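Local coordinates for putative capsular polysaccharide biosynthesis protein (PDB 6EWJ), which is probably a pyridoxal-phosphate-dependent sugar aminotransferase of the DegT/DnrJ/EryC1 family, serving teichoic acid biosynthesis in the pneumococcus, at residues S297-A300 with G301-I304; A308-E312 with T313-S317; I397-T400 with F401-S405. All coordinates share one frame; numbering follows the deposited sequence.

Interaction 1 (S297-A300 with G301-I304); sequences SGFA and GSRI
F299 and I304 meet through their first torsions: the phenyl ring leaves beside its own backbone N (chi1 -63°), and I304 holds CG2 trans to its N, which places that methyl over the ring. The chain gets from one residue to the other by a type II beta turn, F299 to S302, which ends helix 268-299 and leads into strand 304-306. G301 takes the positive phi expected at the third place of such a turn. I304 CG2 lies 3.7 Å from the centroid of the F299 ring, 16° off the ring normal and shifted somewhat toward the rim, a CH-pi contact over one face; CD1 of the same isoleucine reaches the rim of the ring at CE1, 3.9 Å away. Next to this apolar pair, the carbonyl oxygen of F299 gathers the polar groups of the turn. S302 N closes the turn on F299 O at 3.0 Å, and S302 OG donates to the same oxygen at 2.7 Å, from 22° off the carbonyl plane. The serine hydroxyl also accepts from I304 N at 3.1 Å, an ST turn that carries the chain into the strand. Helix 391-409 packs against I304 through F401 and K402. A single water completes the junction, donating to F299 O at 2.7 Å and to I304 O at 3.0 Å.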
# COMPACT_ATOMS: atom_id res chain seq x y z
N SER A 297 31.60 -1.14 -25.41
CA SER A 297 32.91 -1.12 -26.13
C SER A 297 34.00 -1.77 -25.29
O SER A 297 34.80 -2.52 -25.79
CB SER A 297 33.36 0.29 -26.54
OG SER A 297 32.28 1.11 -26.97
N GLY A 298 33.97 -1.54 -23.97
CA GLY A 298 34.90 -2.19 -23.03
C GLY A 298 34.89 -3.72 -23.02
O GLY A 298 35.96 -4.34 -22.98
N PHE A 299 33.71 -4.32 -23.10
CA PHE A 299 33.54 -5.77 -23.05
C PHE A 299 33.61 -6.46 -24.42
O PHE A 299 33.63 -7.68 -24.46
CB PHE A 299 32.24 -6.14 -22.31
CG PHE A 299 32.25 -5.72 -20.86
CD1 PHE A 299 33.34 -6.02 -20.04
CD2 PHE A 299 31.18 -5.02 -20.31
CE1 PHE A 299 33.35 -5.63 -18.71
CE2 PHE A 299 31.20 -4.61 -18.99
CZ PHE A 299 32.28 -4.91 -18.19
N ALA A 300 33.63 -5.69 -25.51
CA ALA A 300 33.71 -6.23 -26.88
C ALA A 300 34.87 -7.20 -27.02
O ALA A 300 35.98 -6.92 -26.55
CB ALA A 300 33.86 -5.11 -27.87
N GLY A 301 34.59 -8.38 -27.60
CA GLY A 301 35.61 -9.42 -27.80
C GLY A 301 36.02 -10.19 -26.55
O GLY A 301 36.83 -11.10 -26.65
N SER A 302 35.49 -9.85 -25.37
CA SER A 302 35.85 -10.57 -24.14
C SER A 302 34.86 -11.70 -23.87
O SER A 302 33.88 -11.90 -24.57
CB SER A 302 35.88 -9.60 -22.95
OG SER A 302 34.56 -9.24 -22.50
N ARG A 303 35.08 -12.41 -22.78
CA ARG A 303 34.14 -13.44 -22.33
C ARG A 303 32.84 -12.84 -21.69
O ARG A 303 31.79 -13.50 -21.58
CB ARG A 303 34.91 -14.28 -21.33
CG ARG A 303 34.62 -15.76 -21.18
CD ARG A 303 35.47 -16.28 -19.96
NE ARG A 303 36.60 -15.37 -19.68
CZ ARG A 303 37.89 -15.58 -19.92
NH1 ARG A 303 38.37 -16.75 -20.40
NH2 ARG A 303 38.76 -14.61 -19.65
N ILE A 304 32.92 -11.58 -21.29
CA ILE A 304 31.78 -10.88 -20.68
C ILE A 304 30.81 -10.49 -21.79
O ILE A 304 31.14 -9.64 -22.62
CB ILE A 304 32.30 -9.69 -19.87
CG1 ILE A 304 33.11 -10.21 -18.67
CG2 ILE A 304 31.15 -8.81 -19.36
CD1 ILE A 304 34.30 -9.36 -18.32
O HOH W 1 31.25 -8.54 -25.41

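Interaction 2 (A308-E312 with T313-S317); sequences AHKTE and TVESS
H309 and S316 face each other at the open end of a tight antiparallel hairpin whose two arms run back along one another through T311 and V314. Backbone bonds set the register: S316 N donates to H309 O at 2.9 Å, and T311 N to V314 O at 2.9 Å. Between them K310 and E315 form a single beta bridge. Strand 314-315 is also an edge of a small three-stranded antiparallel sheet, with strand 184-185 beside it.

Side chain to backbone bonds hold the turn. The hydroxyl of T311, set between its own N and carbonyl carbon (chi1 74°), points into the bend, where OG1 accepts from V314 N at 2.9 Å and, weakly, from T313 N.

Side chains are joined by two further polar contacts. At the edge of the imidazole, H309 ND1 and S316 OG are hydrogen-bonded at 2.8 Å, and S316 OG is bonded also to R318 N. The lysine chain of K310 bends at chi2 (37°) and passes across the carboxylate of E315, its CD and CE both 3.1 Å from E315 OE1, nearer than the charged NZ; the salt bridge from K310 NZ to OE1 is longer, 3.4 Å. The other oxygen, E315 OE2, pairs with R318.

The glutamate therefore probably shares its charge between K310 and R318, while the buried S316 hydroxyl is fixed from two directions, its side chain about 7 Å from that of H179, a residue that binds pyridoxal phosphate in this protein, though no cofactor is bound here.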
# COMPACT_ATOMS: atom_id res chain seq x y z
N ALA A 308 21.91 -6.98 -24.98
CA ALA A 308 21.90 -5.83 -25.88
C ALA A 308 20.77 -4.89 -25.53
O ALA A 308 19.61 -5.30 -25.41
CB ALA A 308 21.81 -6.26 -27.34
N HIS A 309 21.15 -3.63 -25.30
CA HIS A 309 20.18 -2.59 -25.02
C HIS A 309 19.64 -1.86 -26.21
O HIS A 309 18.68 -1.09 -26.11
CB HIS A 309 20.74 -1.62 -23.97
CG HIS A 309 20.72 -2.20 -22.59
ND1 HIS A 309 19.59 -2.22 -21.80
CD2 HIS A 309 21.71 -2.75 -21.84
CE1 HIS A 309 19.88 -2.74 -20.62
NE2 HIS A 309 21.15 -3.07 -20.62
N LYS A 310 20.26 -2.09 -27.36
CA LYS A 310 19.81 -1.50 -28.61
C LYS A 310 19.73 -2.63 -29.61
O LYS A 310 20.72 -3.32 -29.79
CB LYS A 310 20.77 -0.39 -29.03
CG LYS A 310 20.39 0.37 -30.30
CD LYS A 310 18.90 0.63 -30.52
CE LYS A 310 18.67 1.82 -31.48
NZ LYS A 310 17.25 2.21 -31.74
N THR A 311 18.54 -2.88 -30.14
CA THR A 311 18.30 -3.89 -31.16
C THR A 311 17.55 -3.26 -32.35
O THR A 311 17.16 -2.10 -32.32
CB THR A 311 17.54 -5.13 -30.63
OG1 THR A 311 16.15 -4.82 -30.41
CG2 THR A 311 18.21 -5.68 -29.34
N GLU A 312 17.32 -4.07 -33.36
CA GLU A 312 16.49 -3.74 -34.49
C GLU A 312 15.11 -3.22 -34.10
O GLU A 312 14.60 -2.25 -34.68
CB GLU A 312 16.38 -5.02 -35.32
CG GLU A 312 15.76 -4.88 -36.69
CD GLU A 312 16.09 -6.07 -37.55
OE1 GLU A 312 15.26 -6.99 -37.65
OE2 GLU A 312 17.20 -6.07 -38.13
N THR A 313 14.54 -3.84 -33.05
CA THR A 313 13.21 -3.46 -32.53
C THR A 313 13.18 -2.65 -31.23
O THR A 313 12.18 -1.98 -30.96
CB THR A 313 12.31 -4.69 -32.33
OG1 THR A 313 12.91 -5.59 -31.38
CG2 THR A 313 12.08 -5.40 -33.63
N VAL A 314 14.23 -2.69 -30.41
CA VAL A 314 14.19 -2.13 -29.08
C VAL A 314 15.22 -1.04 -28.88
O VAL A 314 16.39 -1.21 -29.25
CB VAL A 314 14.42 -3.23 -28.00
CG1 VAL A 314 14.57 -2.65 -26.56
CG2 VAL A 314 13.31 -4.24 -28.07
N GLU A 315 14.79 0.05 -28.27
CA GLU A 315 15.69 0.96 -27.57
C GLU A 315 15.34 0.87 -26.07
O GLU A 315 14.31 1.40 -25.60
CB GLU A 315 15.52 2.40 -28.07
CG GLU A 315 16.31 3.49 -27.32
CD GLU A 315 17.74 3.66 -27.74
OE1 GLU A 315 18.26 2.89 -28.56
OE2 GLU A 315 18.40 4.57 -27.21
N SER A 316 16.23 0.23 -25.33
CA SER A 316 16.03 0.03 -23.89
C SER A 316 16.24 1.30 -23.11
O SER A 316 17.03 2.13 -23.50
CB SER A 316 17.01 -1.06 -23.37
OG SER A 316 16.95 -1.20 -21.95
N SER A 317 15.48 1.45 -22.01
CA SER A 317 15.73 2.52 -21.01
C SER A 317 17.02 2.34 -20.23
O SER A 317 17.42 3.24 -19.51
CB SER A 317 14.54 2.65 -20.03
OG SER A 317 14.26 1.38 -19.43

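Interaction 3 (I397-T400 with F401-S405); sequences IIET and FKTVS
E399 and T403 stand side by side one helical turn apart, and the E399 carbonyl oxygen takes two bonds from the threonine. T403 N reaches E399 O at 3.1 Å in the ordinary helical manner, and T403 OG1 donates to it, also at 3.1 Å, from the opposite face of the carbonyl plane. The hydroxyl can do so because it lies beside its own backbone N, trans to the carbonyl carbon (chi1 -60°). S405 repeats the arrangement within 401-405, its OG giving a hydrogen bond of 2.8 Å to F401 O, which already accepts from S405 N.

These are examples of serine and threonine hydroxyls satisfied by the i-4 carbonyl of an alpha helix, here helix 391-409 near the end of the modelled chain. The regular backbone bonds continue on the neighbouring residues, F401 N to I397 O at 2.9 Å, K402 N to I398 O at 3.2 Å and V404 N to T400 O at 2.8 Å. T400 OG1 follows the same habit one turn earlier, bonded to the carbonyl of Y396.

K402 finds its polar partner on another helix: NZ is hydrogen-bonded to the carbonyl of G298, near the end of helix 268-299. To get there the lysine runs alongside I398, with CE packed tightly on I398 CG2 at 3.4 Å. On the buried flank, the T400 and V404 side chains cross at an angle, CG2 to CG2 3.9 Å, and V404 and F401 pack against I336 of helix 330-342.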
# COMPACT_ATOMS: atom_id res chain seq x y z
N ILE A 397 35.45 -0.64 -13.52
CA ILE A 397 34.61 -1.86 -13.50
C ILE A 397 34.92 -2.74 -14.73
O ILE A 397 35.09 -3.95 -14.60
CB ILE A 397 33.09 -1.51 -13.43
CG1 ILE A 397 32.75 -0.92 -12.06
CG2 ILE A 397 32.22 -2.74 -13.66
CD1 ILE A 397 31.43 -0.17 -11.99
N ILE A 398 35.01 -2.12 -15.91
CA ILE A 398 35.38 -2.86 -17.14
C ILE A 398 36.68 -3.66 -16.95
O ILE A 398 36.73 -4.87 -17.10
CB ILE A 398 35.50 -1.88 -18.34
CG1 ILE A 398 34.13 -1.36 -18.74
CG2 ILE A 398 36.14 -2.57 -19.57
CD1 ILE A 398 34.20 -0.13 -19.61
N GLU A 399 37.75 -2.94 -16.60
CA GLU A 399 39.04 -3.56 -16.55
C GLU A 399 39.13 -4.59 -15.37
O GLU A 399 39.65 -5.69 -15.57
CB GLU A 399 40.18 -2.54 -16.82
CG GLU A 399 40.56 -1.82 -15.60
CD GLU A 399 41.60 -2.61 -14.80
OE1 GLU A 399 41.30 -3.75 -14.38
OE2 GLU A 399 42.74 -2.10 -14.63
N THR A 400 38.52 -4.28 -14.21
CA THR A 400 38.49 -5.21 -13.04
C THR A 400 37.67 -6.49 -13.31
O THR A 400 38.11 -7.58 -12.99
CB THR A 400 37.96 -4.53 -11.76
OG1 THR A 400 38.72 -3.35 -11.46
CG2 THR A 400 38.03 -5.48 -10.57
N PHE A 401 36.51 -6.35 -13.94
CA PHE A 401 35.67 -7.49 -14.24
C PHE A 401 36.38 -8.46 -15.22
O PHE A 401 36.35 -9.69 -15.02
CB PHE A 401 34.32 -6.98 -14.79
CG PHE A 401 33.24 -8.01 -14.93
CD1 PHE A 401 33.23 -9.22 -14.20
CD2 PHE A 401 32.18 -7.75 -15.76
CE1 PHE A 401 32.19 -10.12 -14.35
CE2 PHE A 401 31.14 -8.64 -15.91
CZ PHE A 401 31.14 -9.84 -15.21
N LYS A 402 37.06 -7.90 -16.23
CA LYS A 402 37.87 -8.75 -17.13
C LYS A 402 38.98 -9.49 -16.39
O LYS A 402 39.06 -10.71 -16.47
CB LYS A 402 38.51 -7.93 -18.24
CG LYS A 402 37.53 -7.42 -19.28
CD LYS A 402 38.33 -6.65 -20.31
CE LYS A 402 37.65 -5.38 -20.73
NZ LYS A 402 38.41 -4.71 -21.83
N THR A 403 39.80 -8.75 -15.63
CA THR A 403 40.91 -9.33 -14.86
C THR A 403 40.43 -10.39 -13.87
O THR A 403 41.04 -11.47 -13.75
CB THR A 403 41.69 -8.24 -14.10
OG1 THR A 403 42.22 -7.30 -15.03
CG2 THR A 403 42.87 -8.82 -13.27
N VAL A 404 39.36 -10.08 -13.15
CA VAL A 404 38.81 -10.98 -12.14
C VAL A 404 38.28 -12.26 -12.76
O VAL A 404 38.54 -13.33 -12.24
CB VAL A 404 37.72 -10.28 -11.29
CG1 VAL A 404 36.82 -11.29 -10.61
CG2 VAL A 404 38.38 -9.39 -10.24
N SER A 405 37.49 -12.14 -13.82
CA SER A 405 36.96 -13.31 -14.53
C SER A 405 38.09 -14.22 -15.01
O SER A 405 38.04 -15.43 -14.80
CB SER A 405 36.12 -12.87 -15.74
OG SER A 405 34.99 -12.10 -15.33

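How the interactions relate
Along the chain the three contacts come in the order 1, 2, 3. Interactions 1 and 2 follow closely in sequence, linked by strand 304-306, yet their centres are 18 Å apart: the first ends the long helix 268-299, whereas the second includes strand 314-315 of the small sheet, nearer the cofactor site. The centre of interaction 3 lies 10 Å from that of interaction 1, and the two touch. There helix 391-409 packs on the helix end and the strand, with I304 CG2 3.5 Å from F401 CE2. Interactions 2 and 3 do not touch, their nearest atoms being about 12 Å apart. Interactions 1 and 3 thus form one packing unit away from the annotated sites.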